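Local coordinates for protein ditrans,polycis-undecaprenyl-diphosphate synthase ((2E,6E)-farnesyl-diphosphate specific) (Acinetobacter baumannii, PDB 6ACS) that probably condenses isopentenyl diphosphate units onto farnesyl diphosphate to make undecaprenyl diphosphate, the lipid carrier precursor for bacterial cell-wall polysaccharides, at residues His12-Met17 / Pro179-Leu184. Residues are numbered along the deposited sequence; the frame is centred on the assembly and turned at random.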
ATOM      1  N   HIS B  12      -3.117  12.588   9.119  1.00 21.50           N
ATOM      2  CA  HIS B  12      -3.866  11.354   9.303  1.00 20.36           C
ATOM      3  C   HIS B  12      -2.878  10.268   9.716  1.00 21.53           C
ATOM      4  O   HIS B  12      -1.926   9.947   8.986  1.00 24.11           O
ATOM      5  CB  HIS B  12      -4.618  11.007   8.015  1.00 17.12           C
ATOM      6  CG  HIS B  12      -5.549   9.835   8.124  1.00 20.10           C
ATOM      7  ND1 HIS B  12      -6.409   9.498   7.101  1.00 21.56           N
ATOM      8  CD2 HIS B  12      -5.748   8.914   9.101  1.00 18.77           C
ATOM      9  CE1 HIS B  12      -7.103   8.423   7.443  1.00 19.13           C
ATOM     10  NE2 HIS B  12      -6.715   8.043   8.645  1.00 22.83           N
ATOM     11  N   VAL B  13      -3.088   9.751  10.925  1.00 20.09           N
ATOM     12  CA  VAL B  13      -2.286   8.675  11.495  1.00 21.27           C
ATOM     13  C   VAL B  13      -3.121   7.409  11.488  1.00 19.35           C
ATOM     14  O   VAL B  13      -4.301   7.430  11.860  1.00 22.12           O
ATOM     15  CB  VAL B  13      -1.847   9.002  12.934  1.00 23.19           C
ATOM     16  CG1 VAL B  13      -1.087   7.808  13.528  1.00 23.03           C
ATOM     17  CG2 VAL B  13      -1.000  10.251  12.936  1.00 22.61           C
ATOM     18  N   ALA B  14      -2.509   6.302  11.082  1.00 19.65           N
ATOM     19  CA  ALA B  14      -3.152   4.999  11.141  1.00 19.24           C
ATOM     20  C   ALA B  14      -2.306   4.093  12.013  1.00 21.42           C
ATOM     21  O   ALA B  14      -1.083   4.191  11.998  1.00 21.22           O
ATOM     22  CB  ALA B  14      -3.312   4.382   9.750  1.00 18.61           C
ATOM     23  N   ILE B  15      -2.949   3.198  12.766  1.00 22.72           N
ATOM     24  CA  ILE B  15      -2.226   2.301  13.669  1.00 19.13           C
ATOM     25  C   ILE B  15      -2.733   0.873  13.518  1.00 23.52           C
ATOM     26  O   ILE B  15      -3.939   0.616  13.638  1.00 23.96           O
ATOM     27  CB  ILE B  15      -2.355   2.733  15.142  1.00 22.75           C
ATOM     28  CG1 ILE B  15      -1.971   4.202  15.306  1.00 23.05           C
ATOM     29  CG2 ILE B  15      -1.461   1.844  16.017  1.00 22.40           C
ATOM     30  CD1 ILE B  15      -2.056   4.694  16.765  1.00 25.51           C
ATOM     31  N   ILE B  16      -1.807  -0.055  13.291  1.00 20.83           N
ATOM     32  CA  ILE B  16      -2.064  -1.486  13.400  1.00 21.69           C
ATOM     33  C   ILE B  16      -1.644  -1.888  14.801  1.00 27.87           C
ATOM     34  O   ILE B  16      -0.449  -1.896  15.120  1.00 24.64           O
ATOM     35  CB  ILE B  16      -1.285  -2.273  12.346  1.00 24.63           C
ATOM     36  CG1 ILE B  16      -1.729  -1.836  10.952  1.00 22.81           C
ATOM     37  CG2 ILE B  16      -1.492  -3.778  12.528  1.00 24.93           C
ATOM     38  CD1 ILE B  16      -0.877  -2.492   9.867  1.00 26.01           C
ATOM     39  N   MET B  17      -2.635  -2.180  15.635  1.00 26.16           N
ATOM     40  CA  MET B  17      -2.443  -2.487  17.047  1.00 30.18           C
ATOM     41  C   MET B  17      -2.212  -3.989  17.133  1.00 36.61           C
ATOM     42  O   MET B  17      -3.158  -4.777  17.040  1.00 42.15           O
ATOM     43  CB  MET B  17      -3.670  -2.050  17.842  1.00 27.93           C
ATOM     44  CG  MET B  17      -4.064  -0.587  17.630  1.00 30.73           C
ATOM     45  SD  MET B  17      -5.594  -0.106  18.486  1.00 35.49           S
ATOM     46  CE  MET B  17      -6.824  -1.028  17.567  1.00 34.13           C
ATOM     47  N   PRO B 179      -8.097  13.317   4.777  1.00 23.32           N
ATOM     48  CA  PRO B 179      -6.760  13.339   4.164  1.00 24.06           C
ATOM     49  C   PRO B 179      -6.220  11.928   3.998  1.00 24.17           C
ATOM     50  O   PRO B 179      -6.571  11.028   4.758  1.00 24.23           O
ATOM     51  CB  PRO B 179      -5.914  14.129   5.175  1.00 26.04           C
ATOM     52  CG  PRO B 179      -6.893  14.916   5.976  1.00 29.08           C
ATOM     53  CD  PRO B 179      -8.139  14.068   6.043  1.00 25.10           C
ATOM     54  N   ALA B 180      -5.343  11.741   3.005  1.00 21.26           N
ATOM     55  CA  ALA B 180      -4.676  10.451   2.861  1.00 23.83           C
ATOM     56  C   ALA B 180      -3.817  10.198   4.090  1.00 20.24           C
ATOM     57  O   ALA B 180      -3.380  11.132   4.753  1.00 20.51           O
ATOM     58  CB  ALA B 180      -3.807  10.397   1.603  1.00 25.02           C
ATOM     59  N   VAL B 181      -3.592   8.924   4.390  1.00 21.13           N
ATOM     60  CA  VAL B 181      -2.788   8.551   5.555  1.00 21.29           C
ATOM     61  C   VAL B 181      -1.352   9.013   5.341  1.00 22.01           C
ATOM     62  O   VAL B 181      -0.718   8.683   4.329  1.00 22.37           O
ATOM     63  CB  VAL B 181      -2.848   7.035   5.809  1.00 21.12           C
ATOM     64  CG1 VAL B 181      -1.881   6.635   6.963  1.00 21.97           C
ATOM     65  CG2 VAL B 181      -4.281   6.600   6.139  1.00 22.07           C
ATOM     66  N   ASP B 182      -0.843   9.803   6.289  1.00 19.41           N
ATOM     67  CA  ASP B 182       0.525  10.313   6.254  1.00 22.92           C
ATOM     68  C   ASP B 182       1.486   9.441   7.025  1.00 20.62           C
ATOM     69  O   ASP B 182       2.687   9.379   6.686  1.00 20.38           O
ATOM     70  CB  ASP B 182       0.599  11.703   6.889  1.00 29.65           C
ATOM     71  CG  ASP B 182      -0.179  12.718   6.149  1.00 43.57           C
ATOM     72  OD1 ASP B 182      -0.058  12.784   4.907  1.00 50.31           O
ATOM     73  OD2 ASP B 182      -0.907  13.460   6.815  1.00 49.50           O
ATOM     74  N   LEU B 183       0.998   8.848   8.110  1.00 20.20           N
ATOM     75  CA  LEU B 183       1.858   8.041   8.963  1.00 19.53           C
ATOM     76  C   LEU B 183       1.103   6.788   9.361  1.00 20.40           C
ATOM     77  O   LEU B 183       0.008   6.887   9.917  1.00 20.64           O
ATOM     78  CB  LEU B 183       2.249   8.819  10.221  1.00 17.99           C
ATOM     79  CG  LEU B 183       2.976   8.010  11.302  1.00 20.01           C
ATOM     80  CD1 LEU B 183       4.345   7.494  10.809  1.00 20.04           C
ATOM     81  CD2 LEU B 183       3.168   8.898  12.542  1.00 21.73           C
ATOM     82  N   LEU B 184       1.697   5.621   9.119  1.00 19.30           N
ATOM     83  CA  LEU B 184       1.100   4.363   9.551  1.00 19.36           C
ATOM     84  C   LEU B 184       2.078   3.702  10.508  1.00 23.78           C
ATOM     85  O   LEU B 184       3.217   3.429  10.132  1.00 23.57           O
ATOM     86  CB  LEU B 184       0.783   3.460   8.355  1.00 21.11           C
ATOM     87  CG  LEU B 184       0.066   2.131   8.643  1.00 24.13           C
ATOM     88  CD1 LEU B 184      -0.683   1.696   7.374  1.00 31.09           C
ATOM     89  CD2 LEU B 184       1.030   1.056   9.097  1.00 24.02           C
TER
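Ala14 CB rests against Val181 CG1 at 3.9 Å and meets Leu184 CG; farther along the same sheet face, Ile16 CD1 touches Leu184 CD2. On the other face Val13 CG2 lies loosely beside Leu183 CD2, and Leu225 and Phe228 of helix 218-235 pack on Leu183. Val181 CG2 sits over the centre of the His12 imidazole as a CH-pi contact, 3.7 Å from the centroid. With CG anti to the backbone N (chi1 -174°), the His12 ring lies alongside the 179-181 chain, and ND1 gives a nearly straight bond in the ring plane to Pro179 O (2.8 Å, 174° at the hydrogen). NE2 bonds Thr58 OG1 on strand 56-61, so both ring nitrogens are engaged and rotation is fixed. The backbones pair through Ala14 N to Leu183 O at 2.8 Å, while His12 O accepts from both Asp182 N (2.9 Å) and Leu183 N (3.2 Å). At the polar edge Asp182 OD2 accepts a bond from Gln11 N and a weak one from His12 N; OD1 is hydrogen-bonded to Gln241 NE2. Strand 12-17 thus joins 183-186, next to edge strand 205-208, in the parallel cis-prenyltransferase sheet, near Arg186 and Glu205, which probably bind substrate and magnesium.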